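Local structure of Cys-Gly metallodipeptidase DUG1 (4G1P) at residues E36-R39 / S40-F43; A46-I49 / S50-S54. The protein hydrolyses the dipeptide Cys-Gly as a zinc- or manganese-dependent homodimeric M20-family peptidase and serves as the catalytic component of the complex that degrades glutathione. All blocks are in the same frame, centred on the assembly; numbering follows the deposited sequence.

Contact 1 (E36-R39 / S40-F43); sequences ESLR and SKVF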
# COMPACT_ATOMS: atom_id res chain seq x y z
N GLU A 36 -5.86 4.28 -14.69
CA GLU A 36 -5.81 4.01 -16.13
C GLU A 36 -6.99 3.18 -16.62
O GLU A 36 -7.52 3.43 -17.70
CB GLU A 36 -4.50 3.31 -16.50
CG GLU A 36 -3.28 4.20 -16.43
CD GLU A 36 -2.02 3.43 -16.76
OE1 GLU A 36 -2.14 2.27 -17.23
OE2 GLU A 36 -0.92 3.99 -16.55
N SER A 37 -7.40 2.21 -15.81
CA SER A 37 -8.52 1.34 -16.14
C SER A 37 -9.85 2.11 -16.23
O SER A 37 -10.82 1.60 -16.78
CB SER A 37 -8.66 0.23 -15.10
OG SER A 37 -9.39 0.69 -13.97
N LEU A 38 -9.88 3.32 -15.70
CA LEU A 38 -11.11 4.12 -15.71
C LEU A 38 -11.01 5.30 -16.66
O LEU A 38 -11.91 6.15 -16.68
CB LEU A 38 -11.43 4.62 -14.31
CG LEU A 38 -11.71 3.57 -13.23
CD1 LEU A 38 -11.94 4.25 -11.90
CD2 LEU A 38 -12.90 2.71 -13.62
N ARG A 39 -9.92 5.37 -17.42
CA ARG A 39 -9.73 6.49 -18.33
C ARG A 39 -10.95 6.66 -19.23
O ARG A 39 -11.40 7.78 -19.47
CB ARG A 39 -8.44 6.32 -19.15
CG ARG A 39 -8.16 7.42 -20.18
CD ARG A 39 -8.06 8.82 -19.55
NE ARG A 39 -7.23 8.82 -18.35
CZ ARG A 39 -5.98 9.27 -18.30
NH1 ARG A 39 -5.40 9.78 -19.37
NH2 ARG A 39 -5.30 9.21 -17.16
N SER A 40 -11.50 5.55 -19.69
CA SER A 40 -12.67 5.58 -20.57
C SER A 40 -13.86 6.25 -19.88
O SER A 40 -14.63 6.96 -20.51
CB SER A 40 -13.05 4.18 -21.04
OG SER A 40 -13.73 3.47 -20.03
N LYS A 41 -13.99 6.02 -18.58
CA LYS A 41 -15.01 6.71 -17.79
C LYS A 41 -14.79 8.21 -17.83
O LYS A 41 -15.74 8.99 -17.98
CB LYS A 41 -14.99 6.22 -16.35
CG LYS A 41 -15.37 4.76 -16.22
CD LYS A 41 -16.67 4.48 -16.95
CE LYS A 41 -17.11 3.02 -16.79
NZ LYS A 41 -18.29 2.70 -17.66
N VAL A 42 -13.53 8.62 -17.72
CA VAL A 42 -13.21 10.04 -17.76
C VAL A 42 -13.69 10.65 -19.07
O VAL A 42 -14.24 11.75 -19.07
CB VAL A 42 -11.71 10.34 -17.54
CG1 VAL A 42 -11.50 11.82 -17.41
CG2 VAL A 42 -11.24 9.66 -16.29
N PHE A 43 -13.52 9.93 -20.17
CA PHE A 43 -13.99 10.44 -21.46
C PHE A 43 -15.51 10.55 -21.49
O PHE A 43 -16.05 11.52 -22.03
CB PHE A 43 -13.51 9.57 -22.62
CG PHE A 43 -12.02 9.44 -22.70
CD1 PHE A 43 -11.20 10.51 -22.36
CD2 PHE A 43 -11.43 8.25 -23.12
CE1 PHE A 43 -9.82 10.40 -22.45
CE2 PHE A 43 -10.05 8.12 -23.20
CZ PHE A 43 -9.24 9.19 -22.87
O HOH W 1 -10.03 2.93 -19.57
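Arg39 and Phe43 meet one turn apart in a local contact at the start of helix 39-55, where a short 3-10 turn, 36-38, runs into the helix. Arg39 sends its CG anti to the backbone N (chi1 178°), and the aliphatic part of the chain crosses the far end of the phenyl ring, with Arg39 CG 3.4 Å from Phe43 CZ. The guanidinium stands nearly perpendicular to the ring, and its nitrogens bond to loop carbonyls, NH1 to Ser79 O and NH2 to Ser33 O. Arg39 O lies over one face of the same ring while accepting Phe43 N at 3.1 Å. An alanine in place of Phe43 would probably leave CG and CD of Arg39 without their cover on this side, although the guanidinium keeps its loop bonds. Leu38 O takes Val42 N at 3.1 Å and a weak bond from Lys41 N. One water donates to Glu36 O, more weakly to Ser37 O, and accepts from Ser40 N at 3.0 Å. Val42 packs on Tyr103, its side chain about 5 Å from that of Asp104, a probable active-site residue. This is a helix N-terminus with Leu38 as N-cap, entered through a 3-10 turn and bridged by water.

Contact 2 (A46-I49 / S50-S54); sequences AKFI and SEQLS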
# COMPACT_ATOMS: atom_id res chain seq x y z
N ALA A 46 -16.54 13.66 -19.72
CA ALA A 46 -16.33 14.83 -20.58
C ALA A 46 -17.43 14.91 -21.62
O ALA A 46 -17.92 15.99 -21.96
CB ALA A 46 -14.98 14.78 -21.26
N LYS A 47 -17.81 13.75 -22.13
CA LYS A 47 -18.81 13.67 -23.17
C LYS A 47 -20.13 14.13 -22.59
O LYS A 47 -20.84 14.93 -23.19
CB LYS A 47 -18.90 12.24 -23.73
CG LYS A 47 -19.65 12.15 -25.05
CD LYS A 47 -20.13 10.74 -25.31
CE LYS A 47 -21.16 10.29 -24.26
NZ LYS A 47 -21.39 8.80 -24.26
N PHE A 48 -20.45 13.62 -21.40
CA PHE A 48 -21.69 13.97 -20.73
C PHE A 48 -21.79 15.47 -20.51
O PHE A 48 -22.84 16.06 -20.74
CB PHE A 48 -21.80 13.26 -19.39
CG PHE A 48 -22.93 13.74 -18.54
CD1 PHE A 48 -24.25 13.45 -18.88
CD2 PHE A 48 -22.70 14.51 -17.40
CE1 PHE A 48 -25.31 13.91 -18.10
CE2 PHE A 48 -23.75 14.96 -16.62
CZ PHE A 48 -25.06 14.66 -16.97
N ILE A 49 -20.71 16.08 -20.05
CA ILE A 49 -20.70 17.51 -19.80
C ILE A 49 -20.91 18.30 -21.08
O ILE A 49 -21.75 19.20 -21.13
CB ILE A 49 -19.42 17.94 -19.06
CG1 ILE A 49 -19.48 17.41 -17.63
CG2 ILE A 49 -19.27 19.46 -19.04
CD1 ILE A 49 -18.25 17.65 -16.86
N SER A 50 -20.16 17.97 -22.13
CA SER A 50 -20.34 18.67 -23.41
C SER A 50 -21.78 18.58 -23.88
O SER A 50 -22.29 19.51 -24.46
CB SER A 50 -19.40 18.13 -24.49
OG SER A 50 -19.50 16.73 -24.60
N GLU A 51 -22.44 17.46 -23.60
CA GLU A 51 -23.85 17.28 -23.91
C GLU A 51 -24.75 18.23 -23.11
O GLU A 51 -25.70 18.81 -23.67
CB GLU A 51 -24.28 15.83 -23.65
CG GLU A 51 -23.99 14.91 -24.81
CD GLU A 51 -24.07 13.44 -24.42
OE1 GLU A 51 -24.17 13.15 -23.20
OE2 GLU A 51 -24.02 12.58 -25.33
N GLN A 52 -24.46 18.39 -21.83
CA GLN A 52 -25.20 19.37 -21.04
C GLN A 52 -24.97 20.79 -21.56
O GLN A 52 -25.91 21.59 -21.61
CB GLN A 52 -24.82 19.29 -19.56
CG GLN A 52 -25.10 17.97 -18.93
CD GLN A 52 -26.52 17.55 -19.13
OE1 GLN A 52 -27.44 18.16 -18.59
NE2 GLN A 52 -26.71 16.51 -19.93
N LEU A 53 -23.74 21.10 -21.93
CA LEU A 53 -23.43 22.43 -22.45
C LEU A 53 -24.30 22.69 -23.68
O LEU A 53 -24.99 23.71 -23.77
CB LEU A 53 -21.95 22.53 -22.83
CG LEU A 53 -20.96 23.19 -21.85
CD1 LEU A 53 -21.66 23.79 -20.64
CD2 LEU A 53 -19.86 22.22 -21.44
N SER A 54 -24.29 21.73 -24.59
CA SER A 54 -24.98 21.87 -25.84
C SER A 54 -26.50 21.95 -25.67
O SER A 54 -27.16 22.71 -26.36
CB SER A 54 -24.61 20.72 -26.76
OG SER A 54 -25.30 20.81 -27.99
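Ser50 and Lys47 are joined by a side-chain-to-backbone bond in the second half of helix 39-55, where successive turns also pair through their backbones. Ser50 OG donates to Lys47 O at 2.7 Å, and the same carbonyl oxygen accepts Glu51 N at 3.0 Å, so two donors grip it. The hydroxyl reaches back because chi1 of 52° places OG between the backbone N and carbonyl carbon; it approaches Lys47 O well off the carbonyl direction, at a C=O...donor angle of 114°. Ser50 N is satisfied separately by Ala46 O through an almost straight N-H...O bond of 172°. Phe48 O accepts Gln52 N, and Ile49 O accepts Leu53 N at 2.9 Å, continuing the series.

The side chains follow the same spacing. Gln52 CG sits over one face of the Phe48 ring in a CH-pi contact, 4.1 Å from the centroid, and the amide lies roughly parallel to the ring, with NE2 3.5 Å from Phe48 CE1. Gln52 OE1 is engaged by Arg22 NE of helix 16-28, the helix whose Lys25 and Ala26 Phe48 packs against. Lys47 and Glu51 run side by side, but Lys47 NZ and Glu51 OE2 remain 4.7 Å apart; the opposite charges are not in contact, and any attraction is probably modest. Ile49 CG2 touches Leu53 CD2 at 3.7 Å, and both side chains rest on Ile84 of strand 83-88; Ala46 and Ser50 reach Met63 of strand 61-64. The whole is a regular alpha-helix, N-H of residue i+4 bonded to O of residue i, with a serine hydroxyl returned to the preceding turn, packed against a beta-sheet as in the alpha/beta catalytic domain of M20 peptidases.

Contacts 1 and 2 lie in series on helix 39-55, their centres about 16 Å apart. Contact 2 is the more buried, with four of its eight touching residues enclosed against two of six, Arg39 and Val42, in contact 1. Contact 1 forms the helix start, where the 3-10 turn and a water serve the first turn and arginine ties the helix to neighbouring loops. Contact 2 is wholly helical: regular backbone bonds are supplemented by a serine hydroxyl, while largely apolar residues, with Ser50, face strands 61-64 and 83-88 and a phenylalanine meets helix 16-28. Each pairs an aromatic ring with a polar residue four positions away. Contact 1 also approaches the second subunit, through Glu36 on its Gln331.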